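PDB 6JWS: 7,8-dihydro-6-hydroxymethylpterin pyrophosphokinase-dihydropteroate synthase from Plasmodium falciparum, which probably catalyses two successive folate-biosynthesis steps, pyrophosphorylating 6-hydroxymethyl-7,8-dihydropterin with ATP and joining the product to 4-aminobenzoate to give 7,8-dihydropteroate. Local coordinates for residues B[17-22]-B[331-336]; B[355-360]-B[366-371]. The protein carries 1 engineered substitution. One frame throughout, in Å; residues are numbered along the deposited sequence.

Both contacts belong to the pyrophosphokinase half of this bifunctional chain, with centres about 19 Å apart and nearest atoms about 6 Å apart, so they do not touch. Contact 1 joins strand 16-24, inside the six-stranded antiparallel sheet, to helix 327-336, with 308 residues between the two segments. Contact 2 follows it in series: helix 349-364, the next helix in the chain, meets the loop that leads into strand 372-377 of the same sheet. The first is buried and brings distant parts of the sequence together in the core; the second is local, near the surface, where the chain leaves its helix and returns to the sheet. Tyr327, on the helix of contact 1, packs against contact 2.

Contact 1 (B[17-22]-B[331-336]); sequences IAVLNL and LCLNDM
Val19 meets Leu333 and Met336 through a single methyl, CG1, and this small apolar cluster carries the contact. Val19 CG1 lies 3.7 Å from Met336 CE and 3.8 Å from Leu333 CD2. The two helix methyls, Met336 CE and Leu333 CD2, are themselves 4.1 Å apart, so the three carbons form a nearly equilateral triangle. Val19 puts CG1 there by turning it anti to its own backbone N (chi1 -173°); Val19 CG2 lies beside that N, 5.3 Å from Met336 CE. The methionine comes at the valine end-on, tip to tip: its chain runs extended through chi2, then turns about the CG-SD bond (chi3 -57°), which swings the terminal methyl onto the strand. Leu333 instead slants across Val19, using the CD2 branch and leaving CD1 to continue the line of the chain.

Helix 327-336 lies on one face of the antiparallel sheet, in the three-layer alpha-beta-alpha HPPK fold, while Ala18 and Leu20, on the other face of the same strand, pack on helix 177-190. The CA atoms of Val19 and Leu333 are 8.9 Å apart, a separation bridged wholly by side chains, since no hydrogen bond joins the two segments. Phe213 of the neighbouring strand 208-214 touches both Val19 and Leu333, and Thr167 and Val169 extend the bed under Met336. At the polar side of the helix, Asp335 OD2 accepts a hydrogen bond from Tyr53 N and is also hydrogen-bonded to Tyr55 OH, tying the helix to strand 46-57. The Val19 side chain is about 10 Å from the bound ATP; strand 208-214, hydrogen-bonded to Val19, carries the magnesium ligands Asp208 and Asp210.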
loop_
_atom_site.group_PDB
_atom_site.type_symbol
_atom_site.label_atom_id
_atom_site.label_comp_id
_atom_site.label_asym_id
_atom_site.label_seq_id
_atom_site.Cartn_x
_atom_site.Cartn_y
_atom_site.Cartn_z
ATOM N N ILE B 17 -19.787 -28.618 32.314
ATOM C CA ILE B 17 -19.368 -27.687 31.273
ATOM C C ILE B 17 -20.559 -27.259 30.411
ATOM O O ILE B 17 -21.111 -28.063 29.665
ATOM C CB ILE B 17 -18.247 -28.289 30.393
ATOM C CG1 ILE B 17 -17.101 -28.884 31.213
ATOM C CG2 ILE B 17 -17.746 -27.238 29.407
ATOM C CD1 ILE B 17 -16.309 -27.843 31.976
ATOM N N ALA B 18 -20.886 -25.965 30.451
ATOM C CA ALA B 18 -21.882 -25.367 29.574
ATOM C C ALA B 18 -21.232 -24.344 28.642
ATOM O O ALA B 18 -20.296 -23.648 29.040
ATOM C CB ALA B 18 -22.935 -24.673 30.396
ATOM N N VAL B 19 -21.806 -24.215 27.434
ATOM C CA VAL B 19 -21.422 -23.212 26.459
ATOM C C VAL B 19 -22.630 -22.314 26.221
ATOM O O VAL B 19 -23.715 -22.814 25.952
ATOM C CB VAL B 19 -20.917 -23.880 25.165
ATOM C CG1 VAL B 19 -20.349 -22.884 24.165
ATOM C CG2 VAL B 19 -19.892 -24.962 25.460
ATOM N N LEU B 20 -22.436 -20.997 26.374
ATOM C CA LEU B 20 -23.510 -20.024 26.267
ATOM C C LEU B 20 -23.293 -19.070 25.094
ATOM O O LEU B 20 -22.157 -18.808 24.690
ATOM C CB LEU B 20 -23.620 -19.213 27.565
ATOM C CG LEU B 20 -23.755 -19.991 28.873
ATOM C CD1 LEU B 20 -23.968 -19.014 30.020
ATOM C CD2 LEU B 20 -24.907 -20.996 28.816
ATOM N N ASN B 21 -24.423 -18.543 24.590
ATOM C CA ASN B 21 -24.477 -17.411 23.685
ATOM C C ASN B 21 -25.106 -16.217 24.408
ATOM O O ASN B 21 -26.128 -16.358 25.073
ATOM C CB ASN B 21 -25.214 -17.744 22.386
ATOM C CG ASN B 21 -24.980 -16.678 21.331
ATOM O OD1 ASN B 21 -23.951 -16.673 20.667
ATOM N ND2 ASN B 21 -25.894 -15.735 21.187
ATOM N N LEU B 22 -24.474 -15.040 24.281
ATOM C CA LEU B 22 -24.952 -13.785 24.844
ATOM C C LEU B 22 -25.148 -12.810 23.685
ATOM O O LEU B 22 -24.196 -12.524 22.971
ATOM C CB LEU B 22 -23.888 -13.217 25.795
ATOM C CG LEU B 22 -23.742 -13.817 27.198
ATOM C CD1 LEU B 22 -23.655 -15.334 27.190
ATOM C CD2 LEU B 22 -22.514 -13.240 27.887
ATOM N N LEU B 331 -19.496 -18.898 14.007
ATOM C CA LEU B 331 -18.437 -17.899 14.005
ATOM C C LEU B 331 -17.789 -17.774 15.401
ATOM O O LEU B 331 -16.566 -17.869 15.522
ATOM C CB LEU B 331 -19.067 -16.590 13.503
ATOM C CG LEU B 331 -18.200 -15.320 13.477
ATOM C CD1 LEU B 331 -17.074 -15.408 12.438
ATOM C CD2 LEU B 331 -19.077 -14.106 13.189
ATOM N N CYS B 332 -18.614 -17.607 16.455
ATOM C CA CYS B 332 -18.163 -17.501 17.843
ATOM C C CYS B 332 -17.562 -18.809 18.358
ATOM O O CYS B 332 -16.515 -18.781 18.987
ATOM C CB CYS B 332 -19.308 -17.110 18.767
ATOM S SG CYS B 332 -19.821 -15.389 18.567
ATOM N N LEU B 333 -18.231 -19.946 18.140
ATOM C CA LEU B 333 -17.736 -21.237 18.607
ATOM C C LEU B 333 -16.393 -21.558 17.951
ATOM O O LEU B 333 -15.562 -22.240 18.555
ATOM C CB LEU B 333 -18.745 -22.345 18.274
ATOM C CG LEU B 333 -20.131 -22.252 18.935
ATOM C CD1 LEU B 333 -21.056 -23.367 18.443
ATOM C CD2 LEU B 333 -20.031 -22.310 20.450
ATOM N N ASN B 334 -16.193 -21.085 16.707
ATOM C CA ASN B 334 -14.978 -21.407 15.972
ATOM C C ASN B 334 -13.762 -20.769 16.651
ATOM O O ASN B 334 -12.648 -21.236 16.457
ATOM C CB ASN B 334 -15.087 -21.029 14.489
ATOM C CG ASN B 334 -13.818 -21.275 13.692
ATOM O OD1 ASN B 334 -13.335 -22.405 13.591
ATOM N ND2 ASN B 334 -13.262 -20.220 13.118
ATOM N N ASP B 335 -13.974 -19.678 17.406
ATOM C CA ASP B 335 -12.892 -18.996 18.106
ATOM C C ASP B 335 -12.456 -19.810 19.320
ATOM O O ASP B 335 -11.269 -19.831 19.639
ATOM C CB ASP B 335 -13.318 -17.631 18.657
ATOM C CG ASP B 335 -13.544 -16.546 17.621
ATOM O OD1 ASP B 335 -12.992 -16.653 16.509
ATOM O OD2 ASP B 335 -14.279 -15.612 17.929
ATOM N N MET B 336 -13.434 -20.451 19.990
ATOM C CA MET B 336 -13.247 -21.089 21.293
ATOM C C MET B 336 -12.891 -22.561 21.122
ATOM O O MET B 336 -11.909 -23.007 21.696
ATOM C CB MET B 336 -14.487 -21.009 22.199
ATOM C CG MET B 336 -15.106 -19.624 22.303
ATOM S SD MET B 336 -16.275 -19.562 23.692
ATOM C CE MET B 336 -17.404 -20.883 23.242
#

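Contact 2 (B[355-360]-B[366-371])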
loop_
_atom_site.group_PDB
_atom_site.type_symbol
_atom_site.label_atom_id
_atom_site.label_comp_id
_atom_site.label_asym_id
_atom_site.label_seq_id
_atom_site.Cartn_x
_atom_site.Cartn_y
_atom_site.Cartn_z
ATOM N N LYS B 355 -17.441 -24.721 5.995
ATOM C CA LYS B 355 -18.365 -25.169 4.969
ATOM C C LYS B 355 -19.439 -24.112 4.767
ATOM O O LYS B 355 -19.857 -23.866 3.637
ATOM C CB LYS B 355 -18.940 -26.548 5.312
ATOM C CG LYS B 355 -18.147 -27.724 4.745
ATOM C CD LYS B 355 -18.068 -28.952 5.644
ATOM C CE LYS B 355 -19.161 -29.979 5.405
ATOM N NZ LYS B 355 -19.267 -30.958 6.519
ATOM N N TYR B 356 -19.849 -23.469 5.862
ATOM C CA TYR B 356 -20.845 -22.419 5.786
ATOM C C TYR B 356 -20.309 -21.254 4.948
ATOM O O TYR B 356 -21.024 -20.705 4.116
ATOM C CB TYR B 356 -21.223 -21.986 7.203
ATOM C CG TYR B 356 -22.533 -21.255 7.303
ATOM C CD1 TYR B 356 -22.676 -19.965 6.817
ATOM C CD2 TYR B 356 -23.633 -21.860 7.900
ATOM C CE1 TYR B 356 -23.894 -19.307 6.883
ATOM C CE2 TYR B 356 -24.859 -21.211 7.984
ATOM C CZ TYR B 356 -24.985 -19.934 7.468
ATOM O OH TYR B 356 -26.181 -19.288 7.583
ATOM N N VAL B 357 -19.045 -20.877 5.195
ATOM C CA VAL B 357 -18.424 -19.761 4.505
ATOM C C VAL B 357 -18.356 -20.080 3.014
ATOM O O VAL B 357 -18.722 -19.250 2.184
ATOM C CB VAL B 357 -17.022 -19.426 5.064
ATOM C CG1 VAL B 357 -16.291 -18.409 4.183
ATOM C CG2 VAL B 357 -17.081 -18.945 6.507
ATOM N N SER B 358 -17.861 -21.275 2.684
ATOM C CA SER B 358 -17.581 -21.566 1.290
ATOM C C SER B 358 -18.873 -21.834 0.510
ATOM O O SER B 358 -18.980 -21.464 -0.655
ATOM C CB SER B 358 -16.537 -22.633 1.132
ATOM O OG SER B 358 -17.038 -23.873 1.556
ATOM N N ARG B 359 -19.892 -22.374 1.180
ATOM C CA ARG B 359 -21.184 -22.532 0.535
ATOM C C ARG B 359 -21.882 -21.188 0.324
ATOM O O ARG B 359 -22.569 -21.024 -0.676
ATOM C CB ARG B 359 -22.037 -23.574 1.260
ATOM C CG ARG B 359 -21.867 -24.964 0.673
ATOM C CD ARG B 359 -21.643 -26.068 1.672
ATOM N NE ARG B 359 -22.695 -26.122 2.666
ATOM C CZ ARG B 359 -23.027 -27.217 3.352
ATOM N NH1 ARG B 359 -22.396 -28.362 3.131
ATOM N NH2 ARG B 359 -23.989 -27.162 4.257
ATOM N N MET B 360 -21.733 -20.223 1.245
ATOM C CA MET B 360 -22.318 -18.916 0.971
ATOM C C MET B 360 -21.660 -18.303 -0.269
ATOM O O MET B 360 -22.330 -17.663 -1.076
ATOM C CB MET B 360 -22.213 -17.938 2.149
ATOM C CG MET B 360 -23.165 -18.252 3.291
ATOM S SD MET B 360 -24.916 -17.782 3.037
ATOM C CE MET B 360 -24.740 -16.424 1.892
ATOM N N ILE B 366 -22.091 -14.792 -1.858
ATOM C CA ILE B 366 -21.995 -13.851 -0.752
ATOM C C ILE B 366 -20.669 -14.079 -0.024
ATOM O O ILE B 366 -20.265 -15.222 0.166
ATOM C CB ILE B 366 -23.231 -13.978 0.163
ATOM C CG1 ILE B 366 -24.451 -13.320 -0.484
ATOM C CG2 ILE B 366 -22.977 -13.434 1.565
ATOM C CD1 ILE B 366 -25.728 -13.467 0.313
ATOM N N ASN B 367 -19.971 -12.990 0.337
ATOM C CA ASN B 367 -18.888 -13.097 1.309
ATOM C C ASN B 367 -19.475 -12.780 2.682
ATOM O O ASN B 367 -19.786 -11.621 2.969
ATOM C CB ASN B 367 -17.668 -12.241 0.952
ATOM C CG ASN B 367 -16.551 -12.302 1.987
ATOM O OD1 ASN B 367 -16.545 -13.138 2.904
ATOM N ND2 ASN B 367 -15.561 -11.437 1.828
ATOM N N ILE B 368 -19.688 -13.841 3.476
ATOM C CA ILE B 368 -20.444 -13.801 4.724
ATOM C C ILE B 368 -19.646 -13.042 5.791
ATOM O O ILE B 368 -20.210 -12.586 6.788
ATOM C CB ILE B 368 -20.844 -15.235 5.169
ATOM C CG1 ILE B 368 -21.938 -15.267 6.244
ATOM C CG2 ILE B 368 -19.632 -16.051 5.591
ATOM C CD1 ILE B 368 -23.229 -14.571 5.876
ATOM N N LYS B 369 -18.338 -12.886 5.559
ATOM C CA LYS B 369 -17.462 -12.167 6.474
ATOM C C LYS B 369 -17.743 -10.668 6.409
ATOM O O LYS B 369 -17.672 -9.991 7.431
ATOM C CB LYS B 369 -15.992 -12.492 6.186
ATOM C CG LYS B 369 -15.572 -13.932 6.471
ATOM C CD LYS B 369 -14.177 -14.252 5.979
ATOM C CE LYS B 369 -13.321 -15.001 6.982
ATOM N NZ LYS B 369 -13.857 -16.350 7.271
ATOM N N GLU B 370 -18.115 -10.180 5.219
ATOM C CA GLU B 370 -18.318 -8.775 4.896
ATOM C C GLU B 370 -19.154 -8.074 5.963
ATOM O O GLU B 370 -18.805 -6.979 6.405
ATOM C CB GLU B 370 -19.046 -8.656 3.559
ATOM C CG GLU B 370 -18.590 -7.495 2.694
ATOM C CD GLU B 370 -17.677 -7.901 1.547
ATOM O OE1 GLU B 370 -16.511 -8.266 1.817
ATOM O OE2 GLU B 370 -18.138 -7.871 0.383
ATOM N N ASN B 371 -20.268 -8.699 6.363
ATOM C CA ASN B 371 -21.201 -8.063 7.283
ATOM C C ASN B 371 -21.257 -8.811 8.615
ATOM O O ASN B 371 -22.266 -8.773 9.310
ATOM C CB ASN B 371 -22.605 -7.955 6.684
ATOM C CG ASN B 371 -22.693 -7.010 5.503
ATOM O OD1 ASN B 371 -21.956 -6.026 5.419
ATOM N ND2 ASN B 371 -23.595 -7.305 4.584
HETATM O O HOH W 1 -18.909 -16.541 2.232
#
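Ile368 lodges its branched side chain between Val357 and Met360, which stand one turn apart on the helix. Its CG2 methyl, placed between its own backbone N and carbonyl carbon, slants across Val357 to approach CG2 of that residue at 4.0 Å, while Ile368 CB lies 4.2 Å from Met360 CG. Met360 in turn is the bump for Ile366. Bent at both chi2 and chi3, it lays its chain alongside the isoleucine and tucks CE into the hollow among that residue's branches, 3.4 Å from Ile366 CB and 3.5 Å from both Ile366 CG2 and Ile366 CD1. The fit is tight, and the last torsion of the methionine, between staggered and eclipsed (chi3 -27°), may reflect strain or imprecise placement of CE.

Here the chain has doubled back after helix 349-364, and a type I beta turn, Asn367 to Glu370, then leads toward strand 372-377, with an Asx turn in which Asn367 OD1 accepts from Lys369 N. Beside the apolar fit, Ile366 N gives Met360 O a straight hydrogen bond (3.0 Å, 173° at the hydrogen), although the donor stands 43° above the carbonyl plane. One water bridges the backbones, donating to Val357 O and Ile366 O and accepting from Ile368 N. Tyr327 of helix 327-336 touches Val357, Ile368 and Lys369, whose NZ bonds to Tyr353 OH.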